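Local coordinates for protein dihydroorotase (Saccharomyces cerevisiae S288C, PDB 6L0A) that catalyses the zinc-dependent interconversion of N-carbamoyl-L-aspartate and (S)-dihydroorotate, the third step of de novo pyrimidine synthesis, at residues G276-S281 against Q336-G341; I5-T10 against F282-I287. One frame throughout, in Å; residues are numbered along the deposited sequence.

Interaction 1: residues G276-S281 against Q336-G341; sequences GVYSQS and QVISDG
Ile338 reaches from a short strand onto a corner made by Tyr278 and Ser281. This corner is the close part of the contact; the rest of both segments stays apart. The CG1 methylene of Ile338 comes at the Tyr278 ring obliquely, 4.2 Å from CE2. Its two methyls both reach the serine hydroxyl: CG2 and CD1 each lie 4.1 Å from OG of Ser281. CG2 is anti to the backbone N, and chi2 of -77° turns CD1 back beside CG2, so both methyls face OG.

The hydroxyl is not left without a polar partner. Ser281 OG lies in the plane of the Tyr278 ring, at its edge, and is hydrogen-bonded to Tyr278 OH at 2.7 Å. Either group could be the donor. The bond ties the far end of the ring to the start of the 3-10 turn. The backbone N of Gln280 sits 3.9 Å above the ring plane, over its centre, so the loop folds back across one face.

The other side of the contact is looser. Val337, Ser339 and Gly341 are exposed to solvent. There Ser339 OG accepts from the N of Gly341 at 3.1 Å, an ST turn that bends the chain after the strand.

Gly276, earlier in the same loop, touches the bound malate. Lys29 of helix 20-32 packs on both Tyr278 and Ser281. Ile338 is hydrogen-bonded through its backbone to Ile346 of strand 345-346, and the Tyr278 side chain also touches Ile346. The loop thus packs against helix 20-32 and against the antiparallel pair 338-339 and 345-346.

Interaction 2: residues I5-T10 against F282-I287; sequences IDLGLT and FAIPYI
Leu7, in a classic beta bulge with Gly8 on an edge strand of the four-stranded antiparallel sheet, and Thr10, just past the strand, both meet Ile284 of helix 283-293. Both bulge residues face Ala325 of the next strand. The helix follows strand 253-255, the last of the parallel strands of the metal-dependent hydrolase barrel. The contact therefore joins the small sheet to the barrel side of the fold.

Ile284 supplies the helix side with two branches. Its CG2 methyl meets CD1 of Leu7 at 3.6 Å, methyl against methyl. The two side chains run past each other in opposite directions, so they overlap alongside rather than end to end. The other branch goes to Thr10: CD1 of Ile284 lies 4.4 Å from CG2 of Thr10, a looser touch. CG2 of Ile284 stands anti to the backbone N, and chi2 of -64° turns CD1 back beside it, so the two methyls sit next to each other and meet Leu7 and Thr10.

Thr10 offers its methyl to the helix and its hydroxyl to the chain nearby. OG1 is hydrogen-bonded to the carbonyl O of Gly34 and, weakly, to the N of Ser36. Asp6, exposed to solvent, takes a weak bond at OD1 from the N of Gly8 at 3.0 Å.

The helix begins just after Phe282, at the N-cap. Its first turn is closed by a bond from Tyr286 N to Phe282 O of 2.9 Å. Leu300 and Val304 of helix 300-312 add to the apolar surround of Leu7 and Ile284 respectively.

All three touching residues are buried and meet through carbon atoms. This is consistent with a contact held by van der Waals packing and the exclusion of water, with the one nearby polar side-chain atom of Thr10 satisfied elsewhere.

How the interactions relate
From the N terminus the chain passes 5-10, then 276-281, 282-287 and 336-341. Interaction 2 closes a loop of 271 residues, which takes in the parallel strands of the barrel. Interaction 1 starts inside that loop and ends beyond it, closing 54 residues. The two loops therefore cross. Residues 281 and 282 are consecutive, so one run of chain serves both contacts, and Ser279 O packs 3.3 Å from Tyr286 CE2. Along this run, the loop beside the malate pocket leads straight into helix 283-293. Interaction 1 joins the run to strand 338-339, and interaction 2 joins it to strand 4-8 and the residues just past it.

Interaction 1: residues G276-S281 against Q336-G341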
# COMPACT_ATOMS: atom_id res chain seq x y z
N GLY C 276 -11.88 1.10 -2.31
CA GLY C 276 -12.70 1.48 -3.44
C GLY C 276 -12.35 2.81 -4.06
O GLY C 276 -12.04 3.79 -3.36
N VAL C 277 -12.40 2.86 -5.39
CA VAL C 277 -12.15 4.07 -6.17
C VAL C 277 -13.46 4.47 -6.82
O VAL C 277 -14.19 3.61 -7.33
CB VAL C 277 -11.06 3.82 -7.23
CG1 VAL C 277 -10.97 5.00 -8.22
CG2 VAL C 277 -9.69 3.54 -6.56
N TYR C 278 -13.77 5.77 -6.79
CA TYR C 278 -15.01 6.29 -7.38
C TYR C 278 -14.72 6.83 -8.78
O TYR C 278 -14.12 7.90 -8.93
CB TYR C 278 -15.64 7.38 -6.52
CG TYR C 278 -16.83 7.97 -7.23
CD1 TYR C 278 -18.03 7.27 -7.29
CD2 TYR C 278 -16.75 9.20 -7.88
CE1 TYR C 278 -19.14 7.79 -7.98
CE2 TYR C 278 -17.85 9.73 -8.57
CZ TYR C 278 -19.04 9.01 -8.62
OH TYR C 278 -20.13 9.53 -9.30
N SER C 279 -15.20 6.12 -9.80
CA SER C 279 -14.94 6.50 -11.17
C SER C 279 -16.20 6.78 -11.98
O SER C 279 -16.09 7.09 -13.17
CB SER C 279 -14.12 5.40 -11.88
OG SER C 279 -14.79 4.15 -11.82
N GLN C 280 -17.39 6.69 -11.38
CA GLN C 280 -18.62 6.71 -12.19
C GLN C 280 -18.78 8.02 -12.95
O GLN C 280 -19.15 8.01 -14.13
CB GLN C 280 -19.84 6.48 -11.31
CG GLN C 280 -21.00 5.86 -12.07
CD GLN C 280 -20.74 4.40 -12.37
OE1 GLN C 280 -20.72 3.57 -11.46
NE2 GLN C 280 -20.51 4.07 -13.64
N SER C 281 -18.49 9.16 -12.30
CA SER C 281 -18.79 10.47 -12.88
C SER C 281 -18.06 10.74 -14.19
O SER C 281 -18.50 11.59 -14.97
CB SER C 281 -18.45 11.58 -11.88
OG SER C 281 -19.42 11.67 -10.84
N GLN C 336 -12.24 18.49 -7.73
CA GLN C 336 -11.57 18.00 -6.53
C GLN C 336 -12.49 17.13 -5.69
O GLN C 336 -12.01 16.19 -5.03
CB GLN C 336 -11.06 19.17 -5.68
CG GLN C 336 -9.97 20.00 -6.34
CD GLN C 336 -8.69 19.21 -6.56
OE1 GLN C 336 -8.41 18.25 -5.85
NE2 GLN C 336 -7.90 19.64 -7.54
N VAL C 337 -13.79 17.42 -5.68
CA VAL C 337 -14.77 16.73 -4.86
C VAL C 337 -16.04 16.53 -5.68
O VAL C 337 -16.35 17.32 -6.58
CB VAL C 337 -15.06 17.52 -3.56
CG1 VAL C 337 -16.00 16.76 -2.65
CG2 VAL C 337 -13.76 17.83 -2.81
N ILE C 338 -16.75 15.44 -5.39
CA ILE C 338 -18.11 15.22 -5.88
C ILE C 338 -19.02 15.21 -4.66
O ILE C 338 -18.82 14.39 -3.75
CB ILE C 338 -18.24 13.91 -6.67
CG1 ILE C 338 -17.13 13.79 -7.72
CG2 ILE C 338 -19.60 13.80 -7.34
CD1 ILE C 338 -17.35 14.64 -8.95
N SER C 339 -20.01 16.10 -4.63
CA SER C 339 -20.81 16.30 -3.44
C SER C 339 -22.28 16.43 -3.79
O SER C 339 -22.63 16.85 -4.90
CB SER C 339 -20.36 17.56 -2.68
OG SER C 339 -21.06 17.69 -1.46
N ASP C 340 -23.14 16.05 -2.84
CA ASP C 340 -24.57 16.26 -2.95
C ASP C 340 -25.03 17.54 -2.26
O ASP C 340 -26.23 17.80 -2.20
CB ASP C 340 -25.34 15.06 -2.38
CG ASP C 340 -25.18 14.89 -0.87
OD1 ASP C 340 -24.36 15.61 -0.25
OD2 ASP C 340 -25.87 14.02 -0.31
N GLY C 341 -24.11 18.34 -1.74
CA GLY C 341 -24.46 19.55 -1.03
C GLY C 341 -25.04 19.34 0.35
O GLY C 341 -25.35 20.33 1.03

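Interaction 2: residues I5-T10 against F282-I287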
# COMPACT_ATOMS: atom_id res chain seq x y z
N ILE C 5 -16.68 10.24 -31.43
CA ILE C 5 -16.79 8.79 -31.58
C ILE C 5 -18.15 8.36 -31.06
O ILE C 5 -18.54 8.71 -29.94
CB ILE C 5 -15.66 8.03 -30.84
CG1 ILE C 5 -14.28 8.53 -31.28
CG2 ILE C 5 -15.80 6.54 -31.07
CD1 ILE C 5 -13.13 7.71 -30.74
N ASP C 6 -18.89 7.63 -31.88
CA ASP C 6 -20.22 7.15 -31.54
C ASP C 6 -20.04 5.80 -30.85
O ASP C 6 -19.75 4.79 -31.51
CB ASP C 6 -21.09 7.04 -32.79
CG ASP C 6 -22.55 6.75 -32.47
OD1 ASP C 6 -22.84 6.10 -31.44
OD2 ASP C 6 -23.41 7.16 -33.28
N LEU C 7 -20.18 5.79 -29.53
CA LEU C 7 -19.99 4.57 -28.76
C LEU C 7 -21.28 3.78 -28.58
O LEU C 7 -21.24 2.66 -28.06
CB LEU C 7 -19.38 4.91 -27.40
CG LEU C 7 -17.95 5.48 -27.48
CD1 LEU C 7 -17.45 5.92 -26.11
CD2 LEU C 7 -17.00 4.47 -28.10
N GLY C 8 -22.42 4.34 -28.99
CA GLY C 8 -23.66 3.58 -28.94
C GLY C 8 -24.13 3.33 -27.52
O GLY C 8 -24.13 4.22 -26.66
N LEU C 9 -24.58 2.09 -27.28
CA LEU C 9 -25.12 1.70 -25.98
C LEU C 9 -23.95 1.17 -25.15
O LEU C 9 -23.59 0.00 -25.21
CB LEU C 9 -26.21 0.65 -26.13
CG LEU C 9 -27.34 1.04 -27.09
CD1 LEU C 9 -28.27 -0.13 -27.35
CD2 LEU C 9 -28.10 2.24 -26.54
N THR C 10 -23.35 2.06 -24.38
CA THR C 10 -22.20 1.72 -23.54
C THR C 10 -22.65 0.93 -22.31
O THR C 10 -23.74 1.15 -21.77
CB THR C 10 -21.51 3.00 -23.08
OG1 THR C 10 -22.50 3.91 -22.59
CG2 THR C 10 -20.77 3.66 -24.24
N PHE C 282 -16.95 10.05 -14.46
CA PHE C 282 -16.20 10.28 -15.69
C PHE C 282 -15.78 8.97 -16.31
O PHE C 282 -14.74 8.90 -16.98
CB PHE C 282 -14.99 11.19 -15.44
CG PHE C 282 -15.38 12.51 -14.85
CD1 PHE C 282 -15.74 13.57 -15.67
CD2 PHE C 282 -15.42 12.69 -13.48
CE1 PHE C 282 -16.12 14.79 -15.13
CE2 PHE C 282 -15.80 13.91 -12.93
CZ PHE C 282 -16.15 14.95 -13.76
N ALA C 283 -16.59 7.92 -16.12
CA ALA C 283 -16.20 6.56 -16.46
C ALA C 283 -15.67 6.45 -17.89
O ALA C 283 -14.53 6.03 -18.11
CB ALA C 283 -17.39 5.62 -16.24
N ILE C 284 -16.47 6.83 -18.88
CA ILE C 284 -16.03 6.62 -20.25
C ILE C 284 -14.88 7.56 -20.61
O ILE C 284 -13.91 7.11 -21.24
CB ILE C 284 -17.20 6.76 -21.24
CG1 ILE C 284 -18.28 5.72 -20.91
CG2 ILE C 284 -16.70 6.56 -22.66
CD1 ILE C 284 -17.80 4.28 -21.11
N PRO C 285 -14.92 8.85 -20.25
CA PRO C 285 -13.72 9.70 -20.46
C PRO C 285 -12.42 9.13 -19.89
O PRO C 285 -11.38 9.30 -20.54
CB PRO C 285 -14.11 11.02 -19.79
CG PRO C 285 -15.60 11.07 -19.91
CD PRO C 285 -16.06 9.64 -19.75
N TYR C 286 -12.44 8.48 -18.72
CA TYR C 286 -11.22 7.84 -18.21
C TYR C 286 -10.70 6.81 -19.20
O TYR C 286 -9.50 6.76 -19.51
CB TYR C 286 -11.46 7.15 -16.86
CG TYR C 286 -11.77 8.02 -15.67
CD1 TYR C 286 -10.92 9.06 -15.29
CD2 TYR C 286 -12.89 7.77 -14.89
CE1 TYR C 286 -11.20 9.84 -14.19
CE2 TYR C 286 -13.18 8.54 -13.78
CZ TYR C 286 -12.33 9.58 -13.44
OH TYR C 286 -12.63 10.33 -12.34
N ILE C 287 -11.58 5.93 -19.66
CA ILE C 287 -11.17 4.86 -20.56
C ILE C 287 -10.67 5.44 -21.88
O ILE C 287 -9.70 4.95 -22.47
CB ILE C 287 -12.33 3.87 -20.76
CG1 ILE C 287 -12.75 3.27 -19.42
CG2 ILE C 287 -11.92 2.79 -21.73
CD1 ILE C 287 -11.66 2.45 -18.76